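Local coordinates for protein acyl-CoA thioester hydrolase HI0827 (Haemophilus influenzae Rd KW20, PDB 3BJK) that hydrolyses a broad range of acyl-coenzyme A thioesters, working as a hot-dog-fold hexamer assembled as a trimer of dimers, at residues 14-18 with 44-49; 53-57 with 131-135; 90-96 with 116-122. The protein carries 1 engineered substitution. All coordinates share one frame; numbering follows the deposited sequence.

Contact 1 (14-18 with 44-49); sequences GVLLL and MGGAIL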
loop_
_atom_site.group_PDB
_atom_site.type_symbol
_atom_site.label_atom_id
_atom_site.label_comp_id
_atom_site.label_asym_id
_atom_site.label_seq_id
_atom_site.Cartn_x
_atom_site.Cartn_y
_atom_site.Cartn_z
ATOM N N GLY C 14 -17.453 2.084 25.304
ATOM C CA GLY C 14 -16.930 0.835 24.805
ATOM C C GLY C 14 -15.516 0.553 25.272
ATOM O O GLY C 14 -14.916 1.327 26.007
ATOM N N VAL C 15 -14.982 -0.568 24.816
ATOM C CA VAL C 15 -13.606 -0.903 25.087
ATOM C C VAL C 15 -12.754 -0.441 23.917
ATOM O O VAL C 15 -13.234 -0.311 22.806
ATOM C CB VAL C 15 -13.440 -2.412 25.384
ATOM C CG1 VAL C 15 -14.248 -2.757 26.584
ATOM C CG2 VAL C 15 -13.864 -3.276 24.230
ATOM N N LEU C 16 -11.482 -0.204 24.161
ATOM C CA LEU C 16 -10.621 0.279 23.106
ATOM C C LEU C 16 -10.308 -0.928 22.226
ATOM O O LEU C 16 -9.826 -1.945 22.699
ATOM C CB LEU C 16 -9.355 0.913 23.628
ATOM C CG LEU C 16 -8.361 1.414 22.552
ATOM C CD1 LEU C 16 -8.858 2.659 21.901
ATOM C CD2 LEU C 16 -7.090 1.718 23.242
ATOM N N LEU C 17 -10.646 -0.793 20.968
ATOM C CA LEU C 17 -10.418 -1.819 19.974
ATOM C C LEU C 17 -9.083 -1.650 19.231
ATOM O O LEU C 17 -8.319 -2.613 19.044
ATOM C CB LEU C 17 -11.527 -1.793 18.955
ATOM C CG LEU C 17 -12.954 -1.837 19.503
ATOM C CD1 LEU C 17 -13.921 -1.541 18.411
ATOM C CD2 LEU C 17 -13.222 -3.196 20.161
ATOM N N LEU C 18 -8.837 -0.410 18.798
ATOM C CA LEU C 18 -7.742 -0.096 17.922
ATOM C C LEU C 18 -7.303 1.303 18.178
ATOM O O LEU C 18 -8.118 2.140 18.524
ATOM C CB LEU C 18 -8.129 -0.102 16.459
ATOM C CG LEU C 18 -8.470 -1.356 15.671
ATOM C CD1 LEU C 18 -8.723 -0.902 14.229
ATOM C CD2 LEU C 18 -7.365 -2.350 15.731
ATOM N N MET C 44 -11.936 -3.721 11.194
ATOM C CA MET C 44 -10.878 -4.454 11.829
ATOM C C MET C 44 -11.036 -4.466 13.342
ATOM O O MET C 44 -10.944 -5.544 13.982
ATOM C CB MET C 44 -9.549 -3.843 11.415
ATOM C CG MET C 44 -8.345 -4.286 12.156
ATOM S SD MET C 44 -6.820 -3.781 11.312
ATOM C CE MET C 44 -7.203 -3.906 9.624
ATOM N N GLY C 45 -11.300 -3.277 13.903
ATOM C CA GLY C 45 -11.509 -3.138 15.324
ATOM C C GLY C 45 -12.686 -3.929 15.831
ATOM O O GLY C 45 -12.584 -4.741 16.739
ATOM N N GLY C 46 -13.835 -3.699 15.208
ATOM C CA GLY C 46 -15.053 -4.456 15.536
ATOM C C GLY C 46 -14.874 -5.956 15.510
ATOM O O GLY C 46 -15.306 -6.657 16.432
ATOM N N ALA C 47 -14.164 -6.431 14.490
ATOM C CA ALA C 47 -13.874 -7.871 14.316
ATOM C C ALA C 47 -13.019 -8.464 15.401
ATOM O O ALA C 47 -13.236 -9.659 15.779
ATOM C CB ALA C 47 -13.211 -8.104 12.988
ATOM N N ILE C 48 -12.070 -7.697 15.910
ATOM C CA ILE C 48 -11.212 -8.148 17.030
ATOM C C ILE C 48 -12.109 -8.525 18.226
ATOM O O ILE C 48 -11.964 -9.575 18.803
ATOM C CB ILE C 48 -10.153 -7.078 17.454
ATOM C CG1 ILE C 48 -9.039 -6.937 16.390
ATOM C CG2 ILE C 48 -9.498 -7.458 18.777
ATOM C CD1 ILE C 48 -8.021 -5.770 16.632
ATOM N N LEU C 49 -13.007 -7.618 18.586
ATOM C CA LEU C 49 -13.915 -7.805 19.707
ATOM C C LEU C 49 -14.883 -9.009 19.448
ATOM O O LEU C 49 -15.089 -9.861 20.317
ATOM C CB LEU C 49 -14.687 -6.537 19.972
ATOM C CG LEU C 49 -15.192 -6.290 21.432
ATOM C CD1 LEU C 49 -16.511 -5.621 21.431
ATOM C CD2 LEU C 49 -15.170 -7.477 22.401
#

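Contact 2 (53-57 with 131-135); sequences IAHGR and RTIPR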
loop_
_atom_site.group_PDB
_atom_site.type_symbol
_atom_site.label_atom_id
_atom_site.label_comp_id
_atom_site.label_asym_id
_atom_site.label_seq_id
_atom_site.Cartn_x
_atom_site.Cartn_y
_atom_site.Cartn_z
ATOM N N ILE C 53 -15.047 -12.599 21.661
ATOM C CA ILE C 53 -16.311 -13.108 22.173
ATOM C C ILE C 53 -16.629 -14.486 21.581
ATOM O O ILE C 53 -17.065 -15.380 22.295
ATOM C CB ILE C 53 -17.458 -12.074 21.866
ATOM C CG1 ILE C 53 -17.230 -10.806 22.699
ATOM C CG2 ILE C 53 -18.906 -12.669 22.080
ATOM C CD1 ILE C 53 -18.183 -9.736 22.366
ATOM N N ALA C 54 -16.403 -14.626 20.282
ATOM C CA ALA C 54 -16.713 -15.854 19.546
ATOM C C ALA C 54 -15.711 -16.966 19.789
ATOM O O ALA C 54 -15.991 -18.122 19.442
ATOM C CB ALA C 54 -16.785 -15.544 18.024
ATOM N N HIS C 55 -14.556 -16.626 20.372
ATOM C CA HIS C 55 -13.461 -17.572 20.627
ATOM C C HIS C 55 -12.950 -18.157 19.308
ATOM O O HIS C 55 -12.681 -19.337 19.206
ATOM C CB HIS C 55 -13.883 -18.667 21.620
ATOM C CG HIS C 55 -13.716 -18.273 23.058
ATOM N ND1 HIS C 55 -13.651 -16.953 23.469
ATOM C CD2 HIS C 55 -13.622 -19.020 24.185
ATOM C CE1 HIS C 55 -13.487 -16.910 24.781
ATOM N NE2 HIS C 55 -13.476 -18.149 25.240
ATOM N N GLY C 56 -12.854 -17.312 18.276
ATOM C CA GLY C 56 -12.376 -17.758 16.991
ATOM C C GLY C 56 -12.828 -16.919 15.825
ATOM O O GLY C 56 -13.263 -15.775 16.008
ATOM N N ARG C 57 -12.725 -17.505 14.629
ATOM C CA ARG C 57 -12.957 -16.798 13.357
ATOM C C ARG C 57 -14.386 -16.245 13.291
ATOM O O ARG C 57 -15.318 -16.849 13.832
ATOM C CB ARG C 57 -12.738 -17.732 12.153
ATOM C CG ARG C 57 -11.286 -17.887 11.677
ATOM C CD ARG C 57 -11.105 -19.209 10.839
ATOM N NE ARG C 57 -9.714 -19.388 10.390
ATOM C CZ ARG C 57 -9.213 -19.036 9.191
ATOM N NH1 ARG C 57 -9.977 -18.505 8.241
ATOM N NH2 ARG C 57 -7.918 -19.241 8.922
ATOM N N ARG C 131 -20.992 -21.181 12.895
ATOM C CA ARG C 131 -20.706 -21.992 14.069
ATOM C C ARG C 131 -21.191 -21.348 15.344
ATOM O O ARG C 131 -21.295 -20.136 15.437
ATOM C CB ARG C 131 -19.213 -22.337 14.166
ATOM C CG ARG C 131 -18.328 -21.165 14.398
ATOM C CD ARG C 131 -16.889 -21.544 14.875
ATOM N NE ARG C 131 -16.191 -20.271 15.110
ATOM C CZ ARG C 131 -15.970 -19.696 16.303
ATOM N NH1 ARG C 131 -16.326 -20.256 17.445
ATOM N NH2 ARG C 131 -15.383 -18.519 16.347
ATOM N N THR C 132 -21.455 -22.191 16.333
ATOM C CA THR C 132 -22.076 -21.770 17.580
ATOM C C THR C 132 -21.040 -21.174 18.506
ATOM O O THR C 132 -20.034 -21.788 18.774
ATOM C CB THR C 132 -22.727 -22.951 18.276
ATOM O OG1 THR C 132 -23.773 -23.466 17.431
ATOM C CG2 THR C 132 -23.312 -22.538 19.630
ATOM N N ILE C 133 -21.296 -19.966 18.990
ATOM C CA ILE C 133 -20.400 -19.338 19.951
ATOM C C ILE C 133 -20.364 -20.174 21.233
ATOM O O ILE C 133 -21.419 -20.485 21.777
ATOM C CB ILE C 133 -20.863 -17.917 20.256
ATOM C CG1 ILE C 133 -20.731 -17.053 18.978
ATOM C CG2 ILE C 133 -20.035 -17.312 21.374
ATOM C CD1 ILE C 133 -21.411 -15.803 19.071
ATOM N N PRO C 134 -19.151 -20.548 21.710
ATOM C CA PRO C 134 -19.070 -21.342 22.933
ATOM C C PRO C 134 -19.542 -20.540 24.130
ATOM O O PRO C 134 -19.080 -19.427 24.346
ATOM C CB PRO C 134 -17.572 -21.699 23.059
ATOM C CG PRO C 134 -16.862 -20.714 22.285
ATOM C CD PRO C 134 -17.810 -20.251 21.176
ATOM N N ARG C 135 -20.455 -21.121 24.898
ATOM C CA ARG C 135 -21.096 -20.437 26.017
ATOM C C ARG C 135 -20.450 -20.806 27.347
ATOM O O ARG C 135 -20.472 -20.021 28.283
ATOM C CB ARG C 135 -22.574 -20.802 26.053
ATOM C CG ARG C 135 -23.330 -20.396 24.826
ATOM C CD ARG C 135 -23.940 -19.043 25.027
ATOM N NE ARG C 135 -24.103 -18.321 23.781
ATOM C CZ ARG C 135 -24.698 -17.138 23.689
ATOM N NH1 ARG C 135 -25.166 -16.511 24.769
ATOM N NH2 ARG C 135 -24.792 -16.558 22.503
#

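Contact 3 (90-96 with 116-122); sequences SSIKIKV and DAVFTFV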
loop_
_atom_site.group_PDB
_atom_site.type_symbol
_atom_site.label_atom_id
_atom_site.label_comp_id
_atom_site.label_asym_id
_atom_site.label_seq_id
_atom_site.Cartn_x
_atom_site.Cartn_y
_atom_site.Cartn_z
ATOM N N SER C 90 -24.833 -17.434 16.963
ATOM C CA SER C 90 -23.638 -17.289 16.157
ATOM C C SER C 90 -23.312 -15.818 15.863
ATOM O O SER C 90 -22.162 -15.470 15.550
ATOM C CB SER C 90 -23.814 -18.076 14.849
ATOM O OG SER C 90 -24.939 -17.595 14.087
ATOM N N SER C 91 -24.299 -14.934 15.987
ATOM C CA SER C 91 -24.073 -13.507 15.589
ATOM C C SER C 91 -23.615 -12.620 16.775
ATOM O O SER C 91 -23.918 -12.888 17.955
ATOM C CB SER C 91 -25.332 -12.913 14.976
ATOM O OG SER C 91 -26.367 -12.935 15.929
ATOM N N ILE C 92 -22.880 -11.564 16.459
ATOM C CA ILE C 92 -22.427 -10.615 17.433
ATOM C C ILE C 92 -22.627 -9.223 16.841
ATOM O O ILE C 92 -22.098 -8.925 15.776
ATOM C CB ILE C 92 -20.923 -10.811 17.706
ATOM C CG1 ILE C 92 -20.680 -12.228 18.184
ATOM C CG2 ILE C 92 -20.426 -9.851 18.751
ATOM C CD1 ILE C 92 -19.366 -12.715 17.921
ATOM N N LYS C 93 -23.351 -8.371 17.548
ATOM C CA LYS C 93 -23.669 -7.017 17.046
ATOM C C LYS C 93 -22.825 -6.048 17.896
ATOM O O LYS C 93 -22.845 -6.137 19.126
ATOM C CB LYS C 93 -25.180 -6.816 17.200
ATOM C CG LYS C 93 -25.788 -5.484 16.748
ATOM C CD LYS C 93 -27.308 -5.514 16.919
ATOM C CE LYS C 93 -27.931 -4.238 16.381
ATOM N NZ LYS C 93 -29.365 -4.076 16.715
ATOM N N ILE C 94 -22.062 -5.161 17.253
ATOM C CA ILE C 94 -21.116 -4.330 17.954
ATOM C C ILE C 94 -21.308 -2.901 17.440
ATOM O O ILE C 94 -21.297 -2.684 16.237
ATOM C CB ILE C 94 -19.636 -4.781 17.776
ATOM C CG1 ILE C 94 -19.406 -6.107 18.482
ATOM C CG2 ILE C 94 -18.685 -3.685 18.330
ATOM C CD1 ILE C 94 -18.217 -6.788 18.171
ATOM N N LYS C 95 -21.524 -1.953 18.345
ATOM C CA LYS C 95 -21.419 -0.518 17.982
ATOM C C LYS C 95 -19.960 -0.036 18.108
ATOM O O LYS C 95 -19.314 -0.214 19.165
ATOM C CB LYS C 95 -22.344 0.317 18.835
ATOM C CG LYS C 95 -22.485 1.808 18.347
ATOM C CD LYS C 95 -23.256 2.584 19.354
ATOM C CE LYS C 95 -23.580 4.010 18.868
ATOM N NZ LYS C 95 -22.724 4.414 17.780
ATOM N N VAL C 96 -19.437 0.557 17.036
ATOM C CA VAL C 96 -18.079 1.120 17.001
ATOM C C VAL C 96 -18.162 2.641 16.911
ATOM O O VAL C 96 -18.967 3.164 16.126
ATOM C CB VAL C 96 -17.305 0.546 15.784
ATOM C CG1 VAL C 96 -15.899 1.152 15.649
ATOM C CG2 VAL C 96 -17.235 -0.967 15.882
ATOM N N ASP C 116 -19.294 6.750 13.598
ATOM C CA ASP C 116 -19.860 5.595 14.281
ATOM C C ASP C 116 -20.426 4.594 13.283
ATOM O O ASP C 116 -20.547 4.881 12.105
ATOM C CB ASP C 116 -20.864 5.967 15.352
ATOM C CG ASP C 116 -22.152 6.621 14.821
ATOM O OD1 ASP C 116 -22.721 6.272 13.753
ATOM O OD2 ASP C 116 -22.614 7.502 15.540
ATOM N N ALA C 117 -20.713 3.401 13.779
ATOM C CA ALA C 117 -21.319 2.364 12.963
ATOM C C ALA C 117 -21.847 1.241 13.875
ATOM O O ALA C 117 -21.371 1.045 15.008
ATOM C CB ALA C 117 -20.312 1.840 11.989
ATOM N N VAL C 118 -22.788 0.467 13.363
ATOM C CA VAL C 118 -23.185 -0.775 14.047
ATOM C C VAL C 118 -22.964 -1.951 13.090
ATOM O O VAL C 118 -23.599 -1.992 12.035
ATOM C CB VAL C 118 -24.659 -0.698 14.471
ATOM C CG1 VAL C 118 -25.093 -2.041 15.107
ATOM C CG2 VAL C 118 -24.846 0.480 15.443
ATOM N N PHE C 119 -22.040 -2.843 13.475
ATOM C CA PHE C 119 -21.587 -4.002 12.710
ATOM C C PHE C 119 -22.247 -5.218 13.264
ATOM O O PHE C 119 -22.478 -5.302 14.463
ATOM C CB PHE C 119 -20.076 -4.232 12.867
ATOM C CG PHE C 119 -19.218 -3.343 11.989
ATOM C CD1 PHE C 119 -18.994 -2.012 12.319
ATOM C CD2 PHE C 119 -18.587 -3.861 10.876
ATOM C CE1 PHE C 119 -18.237 -1.216 11.481
ATOM C CE2 PHE C 119 -17.844 -3.102 10.086
ATOM C CZ PHE C 119 -17.655 -1.766 10.377
ATOM N N THR C 120 -22.505 -6.167 12.389
ATOM C CA THR C 120 -22.888 -7.535 12.755
ATOM C C THR C 120 -21.886 -8.552 12.155
ATOM O O THR C 120 -21.634 -8.596 10.938
ATOM C CB THR C 120 -24.331 -7.894 12.270
ATOM O OG1 THR C 120 -25.234 -6.819 12.561
ATOM C CG2 THR C 120 -24.785 -9.229 12.846
ATOM N N PHE C 121 -21.391 -9.416 13.028
ATOM C CA PHE C 121 -20.463 -10.466 12.677
ATOM C C PHE C 121 -21.094 -11.804 12.938
ATOM O O PHE C 121 -21.994 -11.911 13.745
ATOM C CB PHE C 121 -19.225 -10.372 13.575
ATOM C CG PHE C 121 -18.536 -9.049 13.490
ATOM C CD1 PHE C 121 -17.567 -8.827 12.516
ATOM C CD2 PHE C 121 -18.897 -8.021 14.321
ATOM C CE1 PHE C 121 -16.942 -7.641 12.395
ATOM C CE2 PHE C 121 -18.268 -6.776 14.194
ATOM C CZ PHE C 121 -17.272 -6.605 13.232
ATOM N N VAL C 122 -20.609 -12.828 12.249
ATOM C CA VAL C 122 -21.041 -14.180 12.492
ATOM C C VAL C 122 -19.795 -15.061 12.679
ATOM O O VAL C 122 -18.865 -14.998 11.886
ATOM C CB VAL C 122 -21.968 -14.689 11.351
ATOM C CG1 VAL C 122 -22.345 -16.140 11.559
ATOM C CG2 VAL C 122 -23.214 -13.794 11.287
HETATM O O HOH W 1 -22.385 7.569 18.221
#

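Contact 1 (14-18 with 44-49)
Leu-17 and Leu-18 meet Gly-45 where, in this hot-dog fold, strand 15-21 of the curved sheet rests on the long helix 35-54. The axes of strand residues 15-18 and helix residues 44-49 approach to 7.1 Å, with their directions 123° apart. A classic beta bulge opposite Cys-80 lets both neighbouring leucines turn toward the helix.

The closest approaches are between side chain and backbone. Having no side chain, Gly-45 offers bare main chain to both leucines: Leu-18 CG rests 3.5 Å from Gly-45 CA and Leu-18 CD1 3.5 Å from Gly-45 N, while Leu-17 CD1 lies 3.7 Å from Gly-45 C.

Apolar side chains fill in around this centre. With Leu-17 CG placed beside its own backbone N (chi1 -52°), the CD2 branch comes 3.7 Å from Leu-49 CB. Leu-18 crosses Met-44 at about a right angle, CD1 being 4.0 Å from Met-44 CG.

No hydrogen bond joins the two segments. Leu-17 O instead pairs with Arg-19 NH1 of the second subunit, whose Arg-19 also packs on Leu-18 and Ile-48, so the seam borders a subunit interface. On that flank Leu-18 CD2 touches Ile-48 CD1 at 3.6 Å.

Contact 2 (53-57 with 131-135)
Arg-131 makes this mainly a polar contact between side chain and main chain: its guanidinium fastens the loop after strand 111-123 to the C-terminal end of helix 35-54 and the turn that follows. Packing by Ile-133 and Pro-134 completes the junction.

Two nitrogens of Arg-131 converge end-on upon one atom, Ala-54 O. NH1 makes the shorter bond, 2.9 Å from Arg-131 NH1 to Ala-54 O, with an N-H...O angle of 152°. Arg-131 NH2 reaches the same oxygen from the same face of the carbonyl, standing well above its plane at 3.2 Å from Ala-54 O. Arg-131 NH2 also donates to Arg-57 O at 3.0 Å, so one guanidinium spans the turn through His-55 and Gly-56. The chain runs extended from CG to NE after CG starts between the backbone N and carbonyl carbon (chi1 66°), and NE is taken by Val-124 O.

Beside this grip, Pro-134 CD lies 3.3 Å from Ala-54 O, and Pro-134 CG meets His-55 CB at 3.7 Å as the two side chains pass at a slant. His-55, at positive phi, turns the chain out of the helix, and its ND1 bonds back to Glu-52 O. Ile-133 CG2 rests 3.7 Å from Ile-53 O, and Ile-133 CG1 4.3 Å from Ala-54 CB. Asn-138 ND2 bonds both Ile-53 O and Pro-134 O, a second tie between the segments.

A cationic group bonded to a carbonyl at a helix C-terminus probably gains from the negative end of the helix dipole, and with three backbone oxygens as acceptors the guanidinium has little freedom to rotate.

Contact 3 (90-96 with 116-122)
Ile-94 and Phe-121 form the apolar centre, on the face of the sheet that they share with Ile-92, Val-96, Ala-117 and Phe-119. The two side chains cross at about a right angle, Ile-94 CD1 lying 4.0 Å from Phe-121 CE2. With CG beside its backbone N (chi1 -58°), the Phe-121 ring lies with its edge toward Ile-92 O, 3.6 Å from Phe-121 CD2. One pair further along, Val-96 CG2 approaches Phe-119 CD1 obliquely at 4.1 Å. Helix 35-54 covers this face: Met-42 packs on Val-96 and Phe-119, Ala-50 on Phe-121, and Ala-54 on Ile-92.

Beneath the side chains, the strands run antiparallel, their directions 160° apart. Ile-92 with Phe-121, Ile-94 with Phe-119 and Val-96 with Ala-117 are hydrogen-bonded pairs, each joined by two N-H...O bonds; that from Ile-94 N to Phe-119 O measures 2.8 Å and lies in the carbonyl plane. Between and beyond these pairs, CA-H...O contacts add to the seam.

The other face is more polar. Val-118 spreads its methyls between two lysine chains: CG1 is 3.8 Å from Lys-93 CE, and CG2 borders Lys-95 CG. Lys-95 bends at its last torsion (chi4 -19°), bringing its NZ to a long salt bridge, 3.8 Å from Asp-116 OD2. A water reinforces it, accepting from Lys-95 NZ at 3.2 Å and donating to Asp-116 OD2 at 2.7 Å. The other carboxylate oxygen, OD1, bonds Asn-67 ND2 on the far side.

A long beta hairpin of this kind, with one apolar face against a central helix, belongs to the core of the hot-dog fold.

How the contacts relate
Helix 35-54 takes part in contacts 1 and 2 and covers the apolar face of contact 3. Contacts 1 and 3, with centres about 10 Å apart, bring the same helical turn against two parts of one sheet: Ala-47 N lies 3.4 Å from Phe-121 CZ, and Gly-46 O 3.4 Å from Ile-94 CD1. Contact 2 is centred about 16 Å from contact 1 and about 14 Å from contact 3; there Ala-54 CB meets Ile-92 CD1 at 3.8 Å. Contact 1 borders the second subunit, and Arg-57 of contact 2 packs on Ala-29 of a third. Bound 1,2-ethanediol, probably from the crystallisation liquor, lies about 3 Å from the Val-15 side chain and about 5 Å from that of Ile-53.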